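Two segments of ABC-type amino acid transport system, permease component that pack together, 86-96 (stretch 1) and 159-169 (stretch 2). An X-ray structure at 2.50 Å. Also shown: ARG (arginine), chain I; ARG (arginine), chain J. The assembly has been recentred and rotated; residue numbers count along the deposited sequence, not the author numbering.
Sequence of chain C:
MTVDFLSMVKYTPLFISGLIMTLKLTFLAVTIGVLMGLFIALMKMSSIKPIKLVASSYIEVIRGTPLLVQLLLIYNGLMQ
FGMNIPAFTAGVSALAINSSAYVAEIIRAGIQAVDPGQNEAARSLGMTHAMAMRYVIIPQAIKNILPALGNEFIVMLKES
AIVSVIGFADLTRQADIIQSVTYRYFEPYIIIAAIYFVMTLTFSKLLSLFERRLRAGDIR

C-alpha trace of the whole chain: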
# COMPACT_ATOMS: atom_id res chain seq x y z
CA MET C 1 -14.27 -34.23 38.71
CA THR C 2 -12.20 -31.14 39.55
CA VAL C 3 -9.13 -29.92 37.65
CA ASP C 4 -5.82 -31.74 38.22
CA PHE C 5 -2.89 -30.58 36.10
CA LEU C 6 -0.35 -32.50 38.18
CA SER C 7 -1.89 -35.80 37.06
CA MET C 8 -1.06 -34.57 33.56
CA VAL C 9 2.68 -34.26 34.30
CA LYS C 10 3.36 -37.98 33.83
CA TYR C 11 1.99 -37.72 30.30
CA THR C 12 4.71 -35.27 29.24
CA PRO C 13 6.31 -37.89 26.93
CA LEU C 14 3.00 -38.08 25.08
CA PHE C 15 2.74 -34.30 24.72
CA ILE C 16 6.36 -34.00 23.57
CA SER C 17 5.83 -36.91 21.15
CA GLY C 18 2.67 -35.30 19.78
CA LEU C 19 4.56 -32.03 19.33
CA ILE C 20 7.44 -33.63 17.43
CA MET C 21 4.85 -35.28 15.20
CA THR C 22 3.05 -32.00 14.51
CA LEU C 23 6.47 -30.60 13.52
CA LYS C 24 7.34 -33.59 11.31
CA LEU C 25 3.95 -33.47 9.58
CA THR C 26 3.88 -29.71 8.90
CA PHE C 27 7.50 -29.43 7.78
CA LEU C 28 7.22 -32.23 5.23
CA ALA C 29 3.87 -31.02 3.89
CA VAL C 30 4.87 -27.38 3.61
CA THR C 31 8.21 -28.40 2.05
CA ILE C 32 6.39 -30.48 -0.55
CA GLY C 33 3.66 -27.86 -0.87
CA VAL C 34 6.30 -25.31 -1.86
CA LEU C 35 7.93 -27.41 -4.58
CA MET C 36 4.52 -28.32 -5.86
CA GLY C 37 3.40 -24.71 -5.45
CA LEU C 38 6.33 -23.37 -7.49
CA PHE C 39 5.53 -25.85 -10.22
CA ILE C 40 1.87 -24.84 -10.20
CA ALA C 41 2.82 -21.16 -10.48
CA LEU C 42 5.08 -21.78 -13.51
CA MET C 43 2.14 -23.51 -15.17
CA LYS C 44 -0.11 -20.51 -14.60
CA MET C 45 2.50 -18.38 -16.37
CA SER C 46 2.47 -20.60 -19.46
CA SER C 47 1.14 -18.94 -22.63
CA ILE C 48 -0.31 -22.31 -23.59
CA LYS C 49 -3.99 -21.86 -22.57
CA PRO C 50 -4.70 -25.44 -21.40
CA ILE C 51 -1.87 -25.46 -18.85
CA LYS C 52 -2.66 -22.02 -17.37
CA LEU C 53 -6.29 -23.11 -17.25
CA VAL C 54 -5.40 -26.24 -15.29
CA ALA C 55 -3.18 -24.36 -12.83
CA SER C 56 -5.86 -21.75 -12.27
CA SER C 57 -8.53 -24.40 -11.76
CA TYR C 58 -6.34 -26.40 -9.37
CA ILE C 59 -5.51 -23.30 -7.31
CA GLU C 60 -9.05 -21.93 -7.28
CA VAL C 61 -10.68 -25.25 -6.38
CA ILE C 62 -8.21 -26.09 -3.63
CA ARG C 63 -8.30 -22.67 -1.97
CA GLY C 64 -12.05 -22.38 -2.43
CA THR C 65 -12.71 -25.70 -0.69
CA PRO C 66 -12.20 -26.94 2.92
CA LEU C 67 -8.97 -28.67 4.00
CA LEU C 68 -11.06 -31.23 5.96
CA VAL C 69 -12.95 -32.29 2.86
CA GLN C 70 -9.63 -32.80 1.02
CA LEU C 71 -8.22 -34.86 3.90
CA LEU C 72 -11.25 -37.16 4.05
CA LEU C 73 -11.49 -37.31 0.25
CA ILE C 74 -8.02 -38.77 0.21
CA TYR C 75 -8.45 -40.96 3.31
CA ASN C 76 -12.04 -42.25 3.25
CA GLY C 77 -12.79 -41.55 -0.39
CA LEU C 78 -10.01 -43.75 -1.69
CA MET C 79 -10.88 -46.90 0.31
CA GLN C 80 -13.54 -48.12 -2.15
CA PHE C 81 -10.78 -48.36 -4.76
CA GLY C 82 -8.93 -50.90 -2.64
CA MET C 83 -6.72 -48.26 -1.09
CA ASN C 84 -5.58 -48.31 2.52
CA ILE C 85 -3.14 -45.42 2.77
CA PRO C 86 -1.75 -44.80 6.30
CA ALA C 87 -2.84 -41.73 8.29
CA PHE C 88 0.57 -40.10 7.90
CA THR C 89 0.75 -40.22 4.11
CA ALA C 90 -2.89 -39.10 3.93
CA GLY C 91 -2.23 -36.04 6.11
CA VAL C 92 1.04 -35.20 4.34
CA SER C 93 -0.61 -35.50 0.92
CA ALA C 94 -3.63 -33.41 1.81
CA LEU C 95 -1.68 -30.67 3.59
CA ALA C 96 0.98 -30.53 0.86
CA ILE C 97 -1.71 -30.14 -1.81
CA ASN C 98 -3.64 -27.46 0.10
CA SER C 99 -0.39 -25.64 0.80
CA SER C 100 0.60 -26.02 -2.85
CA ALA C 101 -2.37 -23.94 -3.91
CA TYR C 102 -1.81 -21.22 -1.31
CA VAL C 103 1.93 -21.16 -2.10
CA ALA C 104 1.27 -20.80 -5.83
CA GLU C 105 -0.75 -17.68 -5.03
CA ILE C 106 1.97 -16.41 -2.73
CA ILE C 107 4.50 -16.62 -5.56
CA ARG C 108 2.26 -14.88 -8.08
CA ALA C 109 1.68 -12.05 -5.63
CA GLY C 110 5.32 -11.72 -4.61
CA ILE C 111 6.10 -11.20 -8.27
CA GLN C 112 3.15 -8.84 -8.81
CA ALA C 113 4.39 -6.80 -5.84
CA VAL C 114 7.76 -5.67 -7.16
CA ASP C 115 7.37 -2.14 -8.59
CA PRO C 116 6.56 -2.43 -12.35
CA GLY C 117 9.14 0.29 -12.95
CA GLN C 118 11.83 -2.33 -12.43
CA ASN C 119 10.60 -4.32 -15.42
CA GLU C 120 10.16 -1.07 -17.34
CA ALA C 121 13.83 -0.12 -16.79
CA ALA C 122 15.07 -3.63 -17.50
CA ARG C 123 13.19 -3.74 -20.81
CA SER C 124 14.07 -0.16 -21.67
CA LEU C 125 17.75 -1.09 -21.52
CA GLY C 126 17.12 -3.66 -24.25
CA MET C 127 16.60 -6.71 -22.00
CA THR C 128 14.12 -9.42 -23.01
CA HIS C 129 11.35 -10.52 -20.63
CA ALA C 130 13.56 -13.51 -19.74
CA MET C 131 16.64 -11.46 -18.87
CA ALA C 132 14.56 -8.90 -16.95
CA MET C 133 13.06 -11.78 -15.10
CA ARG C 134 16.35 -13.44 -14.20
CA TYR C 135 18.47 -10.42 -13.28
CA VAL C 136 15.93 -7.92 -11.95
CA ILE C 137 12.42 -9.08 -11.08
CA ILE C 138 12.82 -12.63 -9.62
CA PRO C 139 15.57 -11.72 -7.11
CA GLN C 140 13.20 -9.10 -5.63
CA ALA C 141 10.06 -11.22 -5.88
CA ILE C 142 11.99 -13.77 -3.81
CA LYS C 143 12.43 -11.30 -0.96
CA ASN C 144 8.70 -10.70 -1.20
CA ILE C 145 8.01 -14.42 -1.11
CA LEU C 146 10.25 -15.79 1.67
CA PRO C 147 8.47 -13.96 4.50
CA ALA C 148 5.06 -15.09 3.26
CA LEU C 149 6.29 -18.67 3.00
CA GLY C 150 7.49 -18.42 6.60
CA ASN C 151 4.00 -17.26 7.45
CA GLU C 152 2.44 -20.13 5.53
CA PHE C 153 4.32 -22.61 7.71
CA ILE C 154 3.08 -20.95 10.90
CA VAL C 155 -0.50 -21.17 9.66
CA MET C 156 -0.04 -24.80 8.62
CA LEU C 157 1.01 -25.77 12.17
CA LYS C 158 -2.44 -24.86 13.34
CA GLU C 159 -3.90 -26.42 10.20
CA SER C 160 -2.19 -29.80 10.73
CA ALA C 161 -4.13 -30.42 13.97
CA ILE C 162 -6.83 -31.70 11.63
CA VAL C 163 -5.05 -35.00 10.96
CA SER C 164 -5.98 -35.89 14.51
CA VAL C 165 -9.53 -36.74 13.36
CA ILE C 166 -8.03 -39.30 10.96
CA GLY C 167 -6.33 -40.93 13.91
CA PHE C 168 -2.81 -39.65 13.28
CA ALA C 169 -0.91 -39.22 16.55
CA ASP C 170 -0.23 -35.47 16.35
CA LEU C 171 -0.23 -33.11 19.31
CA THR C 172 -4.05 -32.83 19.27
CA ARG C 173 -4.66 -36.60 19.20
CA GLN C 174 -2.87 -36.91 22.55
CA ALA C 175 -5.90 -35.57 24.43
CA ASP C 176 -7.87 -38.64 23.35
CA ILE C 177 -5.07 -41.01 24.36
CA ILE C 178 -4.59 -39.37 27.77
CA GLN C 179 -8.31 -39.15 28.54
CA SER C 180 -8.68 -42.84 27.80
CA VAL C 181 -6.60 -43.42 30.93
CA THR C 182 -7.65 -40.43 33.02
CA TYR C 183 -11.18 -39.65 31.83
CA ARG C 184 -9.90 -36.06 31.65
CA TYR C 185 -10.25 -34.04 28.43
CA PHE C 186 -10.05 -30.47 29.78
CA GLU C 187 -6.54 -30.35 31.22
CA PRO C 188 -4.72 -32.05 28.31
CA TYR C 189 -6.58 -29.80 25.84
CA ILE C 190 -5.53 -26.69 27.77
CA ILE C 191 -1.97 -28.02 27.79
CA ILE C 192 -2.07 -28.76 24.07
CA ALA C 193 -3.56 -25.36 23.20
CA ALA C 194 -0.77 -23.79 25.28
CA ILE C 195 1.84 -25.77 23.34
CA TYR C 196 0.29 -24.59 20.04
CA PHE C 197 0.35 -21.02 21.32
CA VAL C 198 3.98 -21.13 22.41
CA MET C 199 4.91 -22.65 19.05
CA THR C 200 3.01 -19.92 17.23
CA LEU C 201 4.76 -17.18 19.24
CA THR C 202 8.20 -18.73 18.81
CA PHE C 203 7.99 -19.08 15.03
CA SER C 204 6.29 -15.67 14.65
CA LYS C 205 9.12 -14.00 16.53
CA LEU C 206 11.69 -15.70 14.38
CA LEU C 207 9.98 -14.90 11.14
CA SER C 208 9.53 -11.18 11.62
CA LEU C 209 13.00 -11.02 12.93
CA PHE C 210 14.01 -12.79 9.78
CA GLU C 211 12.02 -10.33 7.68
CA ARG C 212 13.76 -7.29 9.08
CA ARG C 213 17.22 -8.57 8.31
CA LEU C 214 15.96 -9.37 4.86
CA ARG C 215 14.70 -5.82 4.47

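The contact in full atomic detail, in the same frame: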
# COMPACT_ATOMS: atom_id res chain seq x y z
N PRO C 86 -1.97 -45.14 4.89
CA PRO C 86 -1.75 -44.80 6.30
C PRO C 86 -2.24 -43.38 6.65
O PRO C 86 -2.50 -42.59 5.74
CB PRO C 86 -0.23 -44.88 6.45
CG PRO C 86 0.22 -45.79 5.37
CD PRO C 86 -0.74 -45.62 4.23
N ALA C 87 -2.36 -43.05 7.93
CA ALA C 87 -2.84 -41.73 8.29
C ALA C 87 -1.79 -40.66 7.92
O ALA C 87 -2.12 -39.56 7.48
CB ALA C 87 -3.17 -41.66 9.76
N PHE C 88 -0.53 -41.03 8.08
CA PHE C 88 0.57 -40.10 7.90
C PHE C 88 0.62 -39.65 6.46
O PHE C 88 0.57 -38.44 6.20
CB PHE C 88 1.88 -40.78 8.28
CG PHE C 88 3.08 -39.91 8.11
CD1 PHE C 88 3.27 -38.81 8.93
CD2 PHE C 88 4.02 -40.20 7.14
CE1 PHE C 88 4.39 -38.00 8.77
CE2 PHE C 88 5.14 -39.40 6.98
CZ PHE C 88 5.32 -38.30 7.80
N THR C 89 0.69 -40.59 5.52
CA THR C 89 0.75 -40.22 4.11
C THR C 89 -0.51 -39.48 3.66
O THR C 89 -0.45 -38.62 2.78
CB THR C 89 1.05 -41.41 3.18
OG1 THR C 89 -0.15 -42.16 2.98
CG2 THR C 89 2.12 -42.29 3.79
N ALA C 90 -1.66 -39.81 4.25
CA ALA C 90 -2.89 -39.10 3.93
C ALA C 90 -2.78 -37.62 4.33
O ALA C 90 -3.05 -36.73 3.52
CB ALA C 90 -4.08 -39.75 4.59
N GLY C 91 -2.38 -37.38 5.58
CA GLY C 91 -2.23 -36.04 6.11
C GLY C 91 -1.21 -35.24 5.31
O GLY C 91 -1.51 -34.15 4.84
N VAL C 92 -0.02 -35.82 5.13
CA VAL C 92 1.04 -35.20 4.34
C VAL C 92 0.56 -34.82 2.95
O VAL C 92 0.76 -33.69 2.52
CB VAL C 92 2.25 -36.14 4.19
CG1 VAL C 92 3.16 -35.67 3.06
CG2 VAL C 92 3.03 -36.24 5.49
N SER C 93 -0.09 -35.75 2.27
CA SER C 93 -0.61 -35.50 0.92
C SER C 93 -1.58 -34.33 0.88
O SER C 93 -1.47 -33.43 0.04
CB SER C 93 -1.32 -36.74 0.41
OG SER C 93 -0.39 -37.78 0.21
N ALA C 94 -2.55 -34.38 1.80
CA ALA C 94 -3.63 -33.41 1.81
C ALA C 94 -3.08 -32.02 2.10
O ALA C 94 -3.36 -31.06 1.37
CB ALA C 94 -4.68 -33.82 2.83
N LEU C 95 -2.30 -31.92 3.17
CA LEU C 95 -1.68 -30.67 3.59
C LEU C 95 -0.75 -30.11 2.51
O LEU C 95 -0.79 -28.92 2.22
CB LEU C 95 -0.90 -30.88 4.89
CG LEU C 95 -1.71 -31.15 6.14
CD1 LEU C 95 -0.79 -31.14 7.34
CD2 LEU C 95 -2.79 -30.11 6.30
N ALA C 96 0.08 -30.97 1.92
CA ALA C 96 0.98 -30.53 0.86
C ALA C 96 0.21 -30.00 -0.35
O ALA C 96 0.66 -29.07 -1.01
CB ALA C 96 1.94 -31.63 0.45
N GLU C 159 -3.09 -25.65 11.13
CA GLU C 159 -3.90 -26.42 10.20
C GLU C 159 -3.75 -27.94 10.36
O GLU C 159 -4.72 -28.67 10.19
CB GLU C 159 -3.63 -26.00 8.76
CG GLU C 159 -4.19 -24.62 8.41
CD GLU C 159 -5.71 -24.55 8.45
OE1 GLU C 159 -6.36 -25.60 8.35
OE2 GLU C 159 -6.27 -23.44 8.56
N SER C 160 -2.54 -28.39 10.69
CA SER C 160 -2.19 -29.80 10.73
C SER C 160 -2.90 -30.55 11.87
O SER C 160 -3.03 -31.76 11.83
CB SER C 160 -0.68 -29.96 10.87
OG SER C 160 -0.28 -29.59 12.17
N ALA C 161 -3.38 -29.82 12.87
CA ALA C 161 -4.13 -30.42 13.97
C ALA C 161 -5.30 -31.25 13.46
O ALA C 161 -5.88 -32.05 14.19
CB ALA C 161 -4.63 -29.36 14.93
N ILE C 162 -5.66 -31.05 12.19
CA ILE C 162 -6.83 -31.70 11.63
C ILE C 162 -6.58 -33.17 11.25
O ILE C 162 -7.53 -33.90 10.98
CB ILE C 162 -7.36 -30.92 10.43
CG1 ILE C 162 -8.87 -31.08 10.35
CG2 ILE C 162 -6.64 -31.32 9.13
CD1 ILE C 162 -9.40 -30.57 9.06
N VAL C 163 -5.33 -33.60 11.24
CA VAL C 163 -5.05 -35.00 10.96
C VAL C 163 -5.27 -35.83 12.22
O VAL C 163 -5.06 -37.05 12.21
CB VAL C 163 -3.62 -35.21 10.44
CG1 VAL C 163 -3.36 -34.30 9.26
CG2 VAL C 163 -2.61 -34.96 11.57
N SER C 164 -5.67 -35.18 13.30
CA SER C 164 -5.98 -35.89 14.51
C SER C 164 -7.27 -36.69 14.28
O SER C 164 -7.37 -37.84 14.69
CB SER C 164 -6.14 -34.93 15.70
OG SER C 164 -7.44 -34.37 15.73
N VAL C 165 -8.24 -36.09 13.59
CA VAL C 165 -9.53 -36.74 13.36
C VAL C 165 -9.44 -38.00 12.50
O VAL C 165 -10.38 -38.79 12.43
CB VAL C 165 -10.57 -35.77 12.72
CG1 VAL C 165 -10.61 -34.43 13.45
CG2 VAL C 165 -10.27 -35.60 11.25
N ILE C 166 -8.29 -38.18 11.86
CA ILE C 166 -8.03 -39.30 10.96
C ILE C 166 -7.27 -40.35 11.75
O ILE C 166 -6.87 -41.39 11.24
CB ILE C 166 -7.18 -38.80 9.77
CG1 ILE C 166 -7.53 -39.48 8.46
CG2 ILE C 166 -5.67 -38.97 10.02
CD1 ILE C 166 -6.53 -39.08 7.36
N GLY C 167 -7.02 -40.04 13.02
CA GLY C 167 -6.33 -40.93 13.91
C GLY C 167 -4.82 -40.87 13.85
O GLY C 167 -4.15 -41.77 14.33
N PHE C 168 -4.26 -39.81 13.27
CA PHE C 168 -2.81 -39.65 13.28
C PHE C 168 -2.41 -39.08 14.63
O PHE C 168 -3.12 -38.24 15.19
CB PHE C 168 -2.34 -38.76 12.13
CG PHE C 168 -0.85 -38.59 12.06
CD1 PHE C 168 -0.04 -39.64 11.61
CD2 PHE C 168 -0.24 -37.40 12.46
CE1 PHE C 168 1.34 -39.50 11.55
CE2 PHE C 168 1.14 -37.25 12.41
CZ PHE C 168 1.93 -38.30 11.95
N ALA C 169 -1.29 -39.56 15.18
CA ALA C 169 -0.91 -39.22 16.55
C ALA C 169 -0.18 -37.87 16.69
O ALA C 169 0.94 -37.80 17.22
CB ALA C 169 -0.08 -40.32 17.16
N ARG I . -8.83 -23.91 7.34
CA ARG I . -9.12 -23.20 6.09
C ARG I . -9.60 -24.14 5.00
O ARG I . -10.04 -23.69 3.94
CB ARG I . -7.88 -22.46 5.58
CG ARG I . -6.78 -23.35 5.06
CD ARG I . -5.54 -22.51 4.79
NE ARG I . -4.51 -23.26 4.09
CZ ARG I . -3.26 -22.82 3.92
NH1 ARG I . -2.39 -23.57 3.26
NH2 ARG I . -2.90 -21.65 4.42
OXT ARG I . -9.52 -25.36 5.16
N ARG J . -8.03 -23.15 10.59
CA ARG J . -7.13 -22.17 11.19
C ARG J . -7.05 -22.35 12.70
O ARG J . -6.12 -21.83 13.33
CB ARG J . -7.56 -20.74 10.86
CG ARG J . -8.84 -20.29 11.56
CD ARG J . -9.31 -18.97 11.01
NE ARG J . -10.40 -18.39 11.79
CZ ARG J . -11.10 -17.33 11.42
NH1 ARG J . -10.82 -16.73 10.27
NH2 ARG J . -12.07 -16.86 12.19
OXT ARG J . -7.91 -22.98 13.32

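Close helix packing depends as much on small residues as on large ones, and this contact, apolar throughout and without a hydrogen bond across it, illustrates the point. The helix of stretch 1 starts just after Pro-86, and its first residue already meets the partner: Ala-87 CB lies 3.7 Å from Ile-166 CG2 and 3.8 Å from Phe-168 CB, so one methyl group packs against two larger side chains that lie side by side. Next comes Phe-88, whose CD1 approaches Phe-168 CE1 to 3.3 Å. The two rings meet obliquely, with centroids 5.5 Å apart and planes inclined at 32°. Thr-89 points away, and its carbonyl O instead accepts a hydrogen bond from Ser-93 OG (2.7 Å). One turn on from Phe-88's neighbour Ala-87, Ala-90 CB rests 3.8 Å from Ile-166 CD1, so Ile-166 touches both alanines.

At Gly-91 the helix backbone itself comes against a side chain. Its CA sits 3.8 Å from Val-163 CG1, and a CB at ideal geometry would fall only 2.9 Å from that same CG1, a clash. Further along, Leu-95 closes the contact, its CD1 3.7 Å from Ser-160 CB and 4.5 Å from Val-163 CG1. Ala-87, Gly-91 and Leu-95 thus recur at four-residue intervals along the helical face turned toward stretch 2.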